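Local coordinates for signal transduction protein TRAP (Staphylococcus aureus, PDB 4AE5) that probably acts as a phosphorylation-dependent regulator of staphylococcal virulence, activating the agr system and RNAIII synthesis and raising expression of toxin and biofilm genes, at residues 25-30 against 62-67; 31-36 against 158-163; 54-59 against 103-108. All coordinates share one frame; numbering follows the deposited sequence.

Contact 1: 25-30 against 62-67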
loop_
_atom_site.group_PDB
_atom_site.type_symbol
_atom_site.label_atom_id
_atom_site.label_comp_id
_atom_site.label_asym_id
_atom_site.label_seq_id
_atom_site.Cartn_x
_atom_site.Cartn_y
_atom_site.Cartn_z
ATOM N N GLN A 25 15.044 2.910 -6.760
ATOM C CA GLN A 25 14.636 3.254 -5.398
ATOM C C GLN A 25 13.688 2.196 -4.887
ATOM O O GLN A 25 12.435 2.345 -4.962
ATOM C CB GLN A 25 13.921 4.614 -5.385
ATOM C CG GLN A 25 14.761 5.780 -5.882
ATOM C CD GLN A 25 14.300 6.302 -7.258
ATOM O OE1 GLN A 25 14.502 5.648 -8.290
ATOM N NE2 GLN A 25 13.666 7.489 -7.270
ATOM N N LEU A 26 14.265 1.144 -4.316
ATOM C CA LEU A 26 13.486 0.013 -3.839
ATOM C C LEU A 26 13.360 0.112 -2.317
ATOM O O LEU A 26 14.310 0.497 -1.644
ATOM C CB LEU A 26 14.161 -1.300 -4.284
ATOM C CG LEU A 26 14.142 -1.692 -5.765
ATOM C CD1 LEU A 26 15.351 -2.522 -6.136
ATOM C CD2 LEU A 26 12.912 -2.544 -6.084
ATOM N N PHE A 27 12.164 -0.186 -1.800
ATOM C CA PHE A 27 11.874 -0.108 -0.332
ATOM C C PHE A 27 11.536 -1.534 0.163
ATOM O O PHE A 27 10.575 -2.179 -0.292
ATOM C CB PHE A 27 10.733 0.891 -0.104
ATOM C CG PHE A 27 11.100 2.309 -0.548
ATOM C CD1 PHE A 27 11.848 3.133 0.292
ATOM C CD2 PHE A 27 10.776 2.765 -1.812
ATOM C CE1 PHE A 27 12.211 4.439 -0.095
ATOM C CE2 PHE A 27 11.149 4.073 -2.226
ATOM C CZ PHE A 27 11.853 4.903 -1.362
ATOM N N GLN A 28 12.337 -2.037 1.064
ATOM C CA GLN A 28 12.156 -3.442 1.508
ATOM C C GLN A 28 11.716 -3.474 2.974
ATOM O O GLN A 28 12.213 -2.646 3.784
ATOM C CB GLN A 28 13.501 -4.216 1.375
ATOM C CG GLN A 28 13.308 -5.661 1.838
ATOM C CD GLN A 28 14.539 -6.551 1.688
ATOM O OE1 GLN A 28 15.675 -6.067 1.529
ATOM N NE2 GLN A 28 14.304 -7.869 1.837
ATOM N N PHE A 29 10.746 -4.352 3.315
ATOM C CA PHE A 29 10.238 -4.456 4.678
ATOM C C PHE A 29 9.937 -5.872 5.092
ATOM O O PHE A 29 9.803 -6.742 4.238
ATOM C CB PHE A 29 8.910 -3.688 4.846
ATOM C CG PHE A 29 9.004 -2.258 4.406
ATOM C CD1 PHE A 29 8.868 -1.922 3.047
ATOM C CD2 PHE A 29 9.208 -1.260 5.328
ATOM C CE1 PHE A 29 9.002 -0.602 2.613
ATOM C CE2 PHE A 29 9.303 0.082 4.907
ATOM C CZ PHE A 29 9.237 0.404 3.541
ATOM N N SER A 30 9.819 -6.058 6.423
ATOM C CA SER A 30 9.494 -7.367 7.038
ATOM C C SER A 30 8.005 -7.431 7.394
ATOM O O SER A 30 7.495 -6.502 8.063
ATOM C CB SER A 30 10.384 -7.641 8.268
ATOM O OG SER A 30 10.160 -8.997 8.650
ATOM N N PHE A 62 7.854 7.772 0.175
ATOM C CA PHE A 62 8.223 6.552 0.911
ATOM C C PHE A 62 9.523 6.703 1.694
ATOM O O PHE A 62 10.392 7.482 1.314
ATOM C CB PHE A 62 8.418 5.382 -0.090
ATOM C CG PHE A 62 7.197 4.982 -0.795
ATOM C CD1 PHE A 62 6.023 4.781 -0.088
ATOM C CD2 PHE A 62 7.212 4.783 -2.187
ATOM C CE1 PHE A 62 4.846 4.406 -0.724
ATOM C CE2 PHE A 62 6.033 4.426 -2.822
ATOM C CZ PHE A 62 4.855 4.205 -2.097
ATOM N N SER A 63 9.689 5.944 2.775
ATOM C CA SER A 63 10.937 5.880 3.471
ATOM C C SER A 63 11.155 4.452 4.029
ATOM O O SER A 63 10.215 3.827 4.579
ATOM C CB SER A 63 10.919 6.840 4.660
ATOM O OG SER A 63 11.972 6.610 5.539
ATOM N N GLU A 64 12.370 3.922 3.909
ATOM C CA GLU A 64 12.648 2.658 4.555
ATOM C C GLU A 64 12.504 2.591 6.085
ATOM O O GLU A 64 12.507 1.492 6.649
ATOM C CB GLU A 64 14.004 2.088 4.095
ATOM C CG GLU A 64 13.860 1.455 2.713
ATOM C CD GLU A 64 14.965 0.491 2.315
ATOM O OE1 GLU A 64 16.156 0.927 2.348
ATOM O OE2 GLU A 64 14.631 -0.649 1.879
ATOM N N HIS A 65 12.368 3.730 6.773
ATOM C CA HIS A 65 12.246 3.733 8.246
ATOM C C HIS A 65 10.821 3.883 8.737
ATOM O O HIS A 65 10.593 3.986 9.929
ATOM C CB HIS A 65 13.085 4.873 8.875
ATOM C CG HIS A 65 14.521 4.913 8.392
ATOM N ND1 HIS A 65 15.316 3.822 8.384
ATOM C CD2 HIS A 65 15.286 5.962 7.874
ATOM C CE1 HIS A 65 16.528 4.150 7.887
ATOM N NE2 HIS A 65 16.516 5.462 7.586
ATOM N N HIS A 66 9.871 3.988 7.810
ATOM C CA HIS A 66 8.436 4.075 8.184
ATOM C C HIS A 66 7.731 2.722 8.366
ATOM O O HIS A 66 8.149 1.676 7.772
ATOM C CB HIS A 66 7.647 4.921 7.173
ATOM C CG HIS A 66 8.060 6.413 7.083
ATOM N ND1 HIS A 66 8.951 7.007 7.932
ATOM C CD2 HIS A 66 7.701 7.376 6.161
ATOM C CE1 HIS A 66 9.074 8.333 7.605
ATOM N NE2 HIS A 66 8.309 8.542 6.511
ATOM N N PHE A 67 6.627 2.713 9.105
ATOM C CA PHE A 67 5.742 1.521 9.195
ATOM C C PHE A 67 4.697 1.701 8.096
ATOM O O PHE A 67 4.227 2.808 7.855
ATOM C CB PHE A 67 5.011 1.537 10.526
ATOM C CG PHE A 67 3.884 0.545 10.633
ATOM C CD1 PHE A 67 4.162 -0.745 11.118
ATOM C CD2 PHE A 67 2.551 0.889 10.291
ATOM C CE1 PHE A 67 3.137 -1.677 11.232
ATOM C CE2 PHE A 67 1.528 -0.061 10.376
ATOM C CZ PHE A 67 1.828 -1.340 10.851
HETATM O O HOH W 1 13.007 -1.023 5.858
#
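Phe27 offers one face of its ring to Phe62, whose CB sits 3.6 Å from the Phe27 ring centroid, almost on the ring normal, a CH-pi contact. The Phe62 ring leads away and turns its edge toward the same face, an offset edge-to-face pair with planes at 60°. Alongside, Glu64 crosses the Phe27 ring obliquely, its CG 3.6 Å from Phe27 CD1. Beyond CG the Glu64 chain runs extended (chi2 -162°), carrying the carboxylate past the ring to the strand backbone: Gln28 N donates to Glu64 OE2 over 2.8 Å, nearly straight at 167°, and OE2 receives it on its anti lone pair. OE1 forms a salt bridge with Lys18 of helix 11-20. Strand 27-30 belongs to the antiparallel barrel, and the 62-67 loop, which links strands 51-59 and 67-73, packs against it with Phe62 and with the type I turn from Ser63 to His66; Ser63 OG accepts from His65 N as an ST turn. One water donates to both Gln28 O and Glu64 O. The Phe29 ring directs its edge at Ser63 O, 3.7 Å from Phe29 CZ, while His66 O, 3.5 Å from Phe29 CE2, is buried without a hydrogen-bond partner.

Contact 2: 31-36 against 158-163; sequences ASDTSV and FERYLY. With FMT (formic acid), chain E.
Charge dominates here: Arg160 meets Asp33 side-on, with NE donating to Asp33 OD1 over 2.9 Å and NH2 to Asp33 OD2 over 3.0 Å. Both oxygens use their syn lone pairs, and the carboxylate and guanidinium planes lie 15° apart, so the two groups form a nearly flat bidentate salt bridge. Arg160 reaches it with CG anti to the backbone N (chi1 -178°) and a bend at chi3, while Asp33 holds CG in the crowded position between N and the carbonyl carbon. The remaining terminal nitrogen, Arg160 NH1, donates to O2 of a formic acid molecule at 2.8 Å; this ligand, probably from the crystallisation liquor, is also bound by Tyr8, Lys115 and Tyr117. Phe158 CZ lies over one face of the guanidinium, offset toward its rim.

The stem of the arginine has an apolar neighbour in Ala31, whose CB rests 3.7 Å from Arg160 CD. Beside it, Val36 CG2 meets Leu162 CD2 at 3.8 Å, those two side chains crossing at about a right angle. A CA-H...O contact joins Ala31 CA to Tyr161 O at 3.3 Å.

The turn between strands 27-30 and 35-41 is thereby tied to strand 158-164, a neighbour of 27-30 in the barrel; strand 67-73 flanks 158-164 on its other edge, Tyr8 of strand 3-9 touches Val36 and Arg160, and helix 123-131 packs on Tyr161.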
loop_
_atom_site.group_PDB
_atom_site.type_symbol
_atom_site.label_atom_id
_atom_site.label_comp_id
_atom_site.label_asym_id
_atom_site.label_seq_id
_atom_site.Cartn_x
_atom_site.Cartn_y
_atom_site.Cartn_z
ATOM N N ALA A 31 7.298 -8.441 6.866
ATOM C CA ALA A 31 5.873 -8.668 7.178
ATOM C C ALA A 31 5.880 -9.928 8.014
ATOM O O ALA A 31 6.923 -10.589 8.129
ATOM C CB ALA A 31 4.991 -8.834 5.892
ATOM N N SER A 32 4.750 -10.286 8.611
ATOM C CA SER A 32 4.771 -11.433 9.538
ATOM C C SER A 32 4.801 -12.720 8.787
ATOM O O SER A 32 5.212 -13.766 9.336
ATOM C CB SER A 32 3.543 -11.398 10.470
ATOM O OG SER A 32 2.361 -11.399 9.705
ATOM N N ASP A 33 4.429 -12.672 7.508
ATOM C CA ASP A 33 4.340 -13.896 6.678
ATOM C C ASP A 33 5.316 -13.989 5.510
ATOM O O ASP A 33 5.361 -15.017 4.845
ATOM C CB ASP A 33 2.894 -14.088 6.119
ATOM C CG ASP A 33 2.466 -12.950 5.136
ATOM O OD1 ASP A 33 2.606 -11.761 5.437
ATOM O OD2 ASP A 33 1.914 -13.263 4.078
ATOM N N THR A 34 6.106 -12.941 5.284
ATOM C CA THR A 34 7.017 -12.880 4.149
ATOM C C THR A 34 7.843 -11.590 4.201
ATOM O O THR A 34 7.429 -10.612 4.825
ATOM C CB THR A 34 6.166 -12.872 2.824
ATOM O OG1 THR A 34 7.041 -12.811 1.686
ATOM C CG2 THR A 34 5.188 -11.694 2.765
ATOM N N SER A 35 8.962 -11.529 3.502
ATOM C CA SER A 35 9.572 -10.212 3.234
ATOM C C SER A 35 8.875 -9.553 2.016
ATOM O O SER A 35 8.370 -10.261 1.151
ATOM C CB SER A 35 11.079 -10.394 2.974
ATOM O OG SER A 35 11.660 -9.105 2.769
ATOM N N VAL A 36 8.905 -8.224 1.908
ATOM C CA VAL A 36 8.206 -7.518 0.846
ATOM C C VAL A 36 9.166 -6.433 0.267
ATOM O O VAL A 36 9.867 -5.738 1.028
ATOM C CB VAL A 36 6.947 -6.801 1.475
ATOM C CG1 VAL A 36 6.233 -5.948 0.446
ATOM C CG2 VAL A 36 5.979 -7.808 2.049
ATOM N N PHE A 158 -8.054 -7.876 3.953
ATOM C CA PHE A 158 -7.123 -7.998 5.076
ATOM C C PHE A 158 -6.012 -6.966 4.993
ATOM O O PHE A 158 -5.836 -6.292 3.942
ATOM C CB PHE A 158 -6.513 -9.442 5.132
ATOM C CG PHE A 158 -5.291 -9.617 4.278
ATOM C CD1 PHE A 158 -5.405 -9.747 2.904
ATOM C CD2 PHE A 158 -4.018 -9.697 4.862
ATOM C CE1 PHE A 158 -4.275 -9.884 2.122
ATOM C CE2 PHE A 158 -2.895 -9.856 4.090
ATOM C CZ PHE A 158 -3.027 -9.943 2.715
ATOM N N GLU A 159 -5.272 -6.871 6.094
ATOM C CA GLU A 159 -4.140 -5.955 6.289
ATOM C C GLU A 159 -2.839 -6.768 6.350
ATOM O O GLU A 159 -2.767 -7.791 7.060
ATOM C CB GLU A 159 -4.324 -5.230 7.631
ATOM C CG GLU A 159 -5.423 -4.169 7.555
ATOM C CD GLU A 159 -5.481 -3.304 8.797
ATOM O OE1 GLU A 159 -4.983 -3.750 9.833
ATOM O OE2 GLU A 159 -6.040 -2.171 8.748
ATOM N N ARG A 160 -1.844 -6.369 5.582
ATOM C CA ARG A 160 -0.487 -6.863 5.810
ATOM C C ARG A 160 0.366 -5.777 6.399
ATOM O O ARG A 160 0.672 -4.742 5.723
ATOM C CB ARG A 160 0.154 -7.320 4.482
ATOM C CG ARG A 160 1.581 -7.888 4.733
ATOM C CD ARG A 160 2.179 -8.662 3.540
ATOM N NE ARG A 160 1.619 -10.028 3.323
ATOM C CZ ARG A 160 0.891 -10.342 2.251
ATOM N NH1 ARG A 160 0.672 -9.405 1.277
ATOM N NH2 ARG A 160 0.422 -11.580 2.099
ATOM N N TYR A 161 0.834 -5.974 7.624
ATOM C CA TYR A 161 1.747 -4.946 8.228
ATOM C C TYR A 161 3.195 -5.111 7.711
ATOM O O TYR A 161 3.677 -6.232 7.594
ATOM C CB TYR A 161 1.777 -5.050 9.751
ATOM C CG TYR A 161 0.563 -4.548 10.498
ATOM C CD1 TYR A 161 -0.582 -4.083 9.843
ATOM C CD2 TYR A 161 0.568 -4.553 11.917
ATOM C CE1 TYR A 161 -1.685 -3.586 10.570
ATOM C CE2 TYR A 161 -0.527 -4.111 12.648
ATOM C CZ TYR A 161 -1.638 -3.617 11.989
ATOM O OH TYR A 161 -2.711 -3.166 12.737
ATOM N N LEU A 162 3.856 -3.998 7.388
ATOM C CA LEU A 162 5.235 -3.908 6.843
ATOM C C LEU A 162 6.101 -3.120 7.820
ATOM O O LEU A 162 5.900 -1.898 8.035
ATOM C CB LEU A 162 5.265 -3.213 5.458
ATOM C CG LEU A 162 4.306 -3.657 4.366
ATOM C CD1 LEU A 162 4.645 -2.984 2.999
ATOM C CD2 LEU A 162 4.286 -5.134 4.064
ATOM N N TYR A 163 7.023 -3.821 8.483
ATOM C CA TYR A 163 7.966 -3.189 9.430
ATOM C C TYR A 163 9.338 -2.866 8.794
ATOM O O TYR A 163 9.814 -3.615 7.940
ATOM C CB TYR A 163 8.206 -4.082 10.692
ATOM C CG TYR A 163 6.962 -4.434 11.467
ATOM C CD1 TYR A 163 6.158 -5.451 11.039
ATOM C CD2 TYR A 163 6.584 -3.731 12.608
ATOM C CE1 TYR A 163 4.990 -5.784 11.691
ATOM C CE2 TYR A 163 5.418 -4.071 13.282
ATOM C CZ TYR A 163 4.618 -5.096 12.784
ATOM O OH TYR A 163 3.473 -5.524 13.470
HETATM C C FMT E . 1.977 -5.552 0.537
HETATM O O1 FMT E . 1.816 -4.914 -0.531
HETATM O O2 FMT E . 1.659 -6.866 0.546
#

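Contact 3: 54-59 against 103-108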
loop_
_atom_site.group_PDB
_atom_site.type_symbol
_atom_site.label_atom_id
_atom_site.label_comp_id
_atom_site.label_asym_id
_atom_site.label_seq_id
_atom_site.Cartn_x
_atom_site.Cartn_y
_atom_site.Cartn_z
ATOM N N GLU A 54 -1.571 0.721 -10.884
ATOM C CA GLU A 54 -1.476 2.134 -11.209
ATOM C C GLU A 54 -1.689 2.953 -9.944
ATOM O O GLU A 54 -2.550 2.597 -9.122
ATOM C CB GLU A 54 -2.570 2.524 -12.171
ATOM C CG GLU A 54 -2.373 2.128 -13.611
ATOM C CD GLU A 54 -3.349 2.887 -14.506
ATOM O OE1 GLU A 54 -3.334 4.145 -14.472
ATOM O OE2 GLU A 54 -4.159 2.235 -15.194
ATOM N N VAL A 55 -0.898 4.021 -9.785
ATOM C CA VAL A 55 -1.063 4.974 -8.671
ATOM C C VAL A 55 -2.199 5.978 -8.996
ATOM O O VAL A 55 -2.064 6.855 -9.908
ATOM C CB VAL A 55 0.235 5.723 -8.389
ATOM C CG1 VAL A 55 -0.015 6.718 -7.248
ATOM C CG2 VAL A 55 1.315 4.719 -8.007
ATOM N N ILE A 56 -3.333 5.811 -8.317
ATOM C CA ILE A 56 -4.558 6.639 -8.545
ATOM C C ILE A 56 -4.462 7.959 -7.771
ATOM O O ILE A 56 -4.826 9.059 -8.285
ATOM C CB ILE A 56 -5.826 5.884 -8.044
ATOM C CG1 ILE A 56 -5.968 4.518 -8.720
ATOM C CG2 ILE A 56 -7.108 6.687 -8.278
ATOM C CD1 ILE A 56 -5.712 4.674 -10.226
ATOM N N LYS A 57 -3.994 7.850 -6.511
ATOM C CA LYS A 57 -3.767 9.017 -5.674
ATOM C C LYS A 57 -2.600 8.747 -4.731
ATOM O O LYS A 57 -2.410 7.598 -4.307
ATOM C CB LYS A 57 -5.025 9.351 -4.833
ATOM C CG LYS A 57 -4.853 10.722 -4.155
ATOM C CD LYS A 57 -5.822 11.099 -3.068
ATOM C CE LYS A 57 -7.263 11.010 -3.493
ATOM N NZ LYS A 57 -7.977 11.891 -2.509
ATOM N N GLU A 58 -1.877 9.823 -4.377
ATOM C CA GLU A 58 -0.718 9.757 -3.495
ATOM C C GLU A 58 -0.586 11.052 -2.649
ATOM O O GLU A 58 -0.995 12.177 -3.082
ATOM C CB GLU A 58 0.557 9.542 -4.327
ATOM C CG GLU A 58 0.751 10.596 -5.432
ATOM C CD GLU A 58 2.020 10.341 -6.257
ATOM O OE1 GLU A 58 3.138 10.455 -5.708
ATOM O OE2 GLU A 58 1.917 10.005 -7.462
ATOM N N ILE A 59 -0.046 10.874 -1.443
ATOM C CA ILE A 59 0.385 11.960 -0.586
ATOM C C ILE A 59 1.716 11.493 0.009
ATOM O O ILE A 59 1.817 10.352 0.513
ATOM C CB ILE A 59 -0.637 12.169 0.571
ATOM C CG1 ILE A 59 -2.043 12.485 0.039
ATOM C CG2 ILE A 59 -0.064 13.057 1.663
ATOM C CD1 ILE A 59 -3.148 12.297 1.060
ATOM N N TYR A 103 0.373 8.150 1.878
ATOM C CA TYR A 103 -0.834 7.450 1.437
ATOM C C TYR A 103 -0.696 7.106 -0.071
ATOM O O TYR A 103 -0.180 7.947 -0.863
ATOM C CB TYR A 103 -2.029 8.408 1.539
ATOM C CG TYR A 103 -3.314 7.892 0.991
ATOM C CD1 TYR A 103 -3.928 6.788 1.558
ATOM C CD2 TYR A 103 -3.929 8.489 -0.094
ATOM C CE1 TYR A 103 -5.167 6.315 1.125
ATOM C CE2 TYR A 103 -5.134 7.994 -0.561
ATOM C CZ TYR A 103 -5.762 6.938 0.059
ATOM O OH TYR A 103 -6.966 6.449 -0.377
ATOM N N ARG A 104 -1.147 5.922 -0.437
ATOM C CA ARG A 104 -1.309 5.465 -1.828
ATOM C C ARG A 104 -2.588 4.692 -2.037
ATOM O O ARG A 104 -2.878 3.662 -1.332
ATOM C CB ARG A 104 -0.122 4.599 -2.324
ATOM C CG ARG A 104 1.304 5.162 -2.308
ATOM C CD ARG A 104 1.439 6.336 -3.334
ATOM N NE ARG A 104 2.836 6.805 -3.432
ATOM C CZ ARG A 104 3.373 7.719 -2.630
ATOM N NH1 ARG A 104 2.663 8.281 -1.636
ATOM N NH2 ARG A 104 4.628 8.112 -2.824
ATOM N N LEU A 105 -3.389 5.172 -3.002
ATOM C CA LEU A 105 -4.501 4.427 -3.541
ATOM C C LEU A 105 -4.123 3.749 -4.876
ATOM O O LEU A 105 -3.640 4.428 -5.827
ATOM C CB LEU A 105 -5.747 5.305 -3.693
ATOM C CG LEU A 105 -6.956 4.680 -4.353
ATOM C CD1 LEU A 105 -7.537 3.630 -3.378
ATOM C CD2 LEU A 105 -8.015 5.785 -4.676
ATOM N N LEU A 106 -4.285 2.433 -4.947
ATOM C CA LEU A 106 -3.629 1.607 -6.013
ATOM C C LEU A 106 -4.654 0.782 -6.762
ATOM O O LEU A 106 -5.411 -0.011 -6.140
ATOM C CB LEU A 106 -2.587 0.660 -5.416
ATOM C CG LEU A 106 -1.508 1.398 -4.593
ATOM C CD1 LEU A 106 -0.576 0.393 -3.880
ATOM C CD2 LEU A 106 -0.681 2.322 -5.516
ATOM N N ARG A 107 -4.730 1.013 -8.079
ATOM C CA ARG A 107 -5.649 0.268 -8.969
ATOM C C ARG A 107 -4.918 -0.926 -9.609
ATOM O O ARG A 107 -3.917 -0.748 -10.324
ATOM C CB ARG A 107 -6.176 1.161 -10.110
ATOM C CG ARG A 107 -7.048 0.356 -11.091
ATOM C CD ARG A 107 -7.149 1.035 -12.448
ATOM N NE ARG A 107 -7.931 2.259 -12.344
ATOM C CZ ARG A 107 -7.570 3.435 -12.851
ATOM N NH1 ARG A 107 -6.426 3.558 -13.540
ATOM N NH2 ARG A 107 -8.369 4.485 -12.725
ATOM N N PRO A 108 -5.433 -2.136 -9.424
ATOM C CA PRO A 108 -4.640 -3.269 -9.923
ATOM C C PRO A 108 -4.607 -3.364 -11.434
ATOM O O PRO A 108 -5.620 -3.053 -12.105
ATOM C CB PRO A 108 -5.344 -4.503 -9.331
ATOM C CG PRO A 108 -6.759 -4.058 -9.043
ATOM C CD PRO A 108 -6.751 -2.540 -8.882
#
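Tyr103 O is gripped by two donors: Ile59 N at 3.0 Å, in the carbonyl plane and on a lone pair, and Arg104 NH1 at 3.0 Å, well above that plane. Arg104 bends at chi2 (-67°) to bring NH1 back over its own strand, where it also makes a weak hydrogen bond to Ile59 O. Glu58 lies alongside, pointing the same way, and its CB comes within 3.5 Å of Arg104 CD. Glu58 OE1 lies above the guanidinium, toward its rim, with no N-H aimed at it, so the attraction is probably one of charge alone; Arg104 NE forms a salt bridge with Glu40, and Glu58 OE2 with Lys2.

Strands 51-59 and 100-108 are antiparallel neighbours in the barrel, and between Val55 and Lys57 the pairing slips by one residue in a classic beta bulge. Leu105 stands opposite two residues, Ile56 and Lys57: Ile56 N donates to Leu105 O at 2.9 Å, nearly along the C=O axis, and Lys57 O accepts from Leu105 N.

Within the bulge Ile56 leaves the extended conformation, and its side chain crosses Arg107 at about a right angle, laying CD1 over the centre of the guanidinium, 3.4 Å from Arg107 CZ. Glu54 approaches the same group at its edge, OE2 forming a salt bridge with Arg107 NH1 at 3.1 Å although the carboxylate and guanidinium planes are 71° apart. Arg107 NH2 turns to Glu84 of helix 80-88. Ile56 CG2 also packs on Leu105 CD2, 3.8 Å away, beside Ile88 of that helix.

How the contacts relate
All three contacts reach one antiparallel sheet closed into a barrel, contact 1 through a loop laid on strand 27-30. Contacts 1 and 2 have centres about 12 Å apart and touch directly, since strand 27-30 pairs with both 35-41 and 158-164: Ser30 O lies 2.8 Å from Tyr163 N, a probable hydrogen bond. Contact 3 lies on the opposite side of the chain's centre from contact 2 (centres about 19 Å, nearest atoms about 9 Å apart), but meets contact 1, centres about 17 Å apart, in the Phe62–Arg104 cation-pi pair. Along the chain contact 1 alternates with both others, and both segments of contact 3 fall between those of contact 2; strands remote in sequence thus become sheet neighbours.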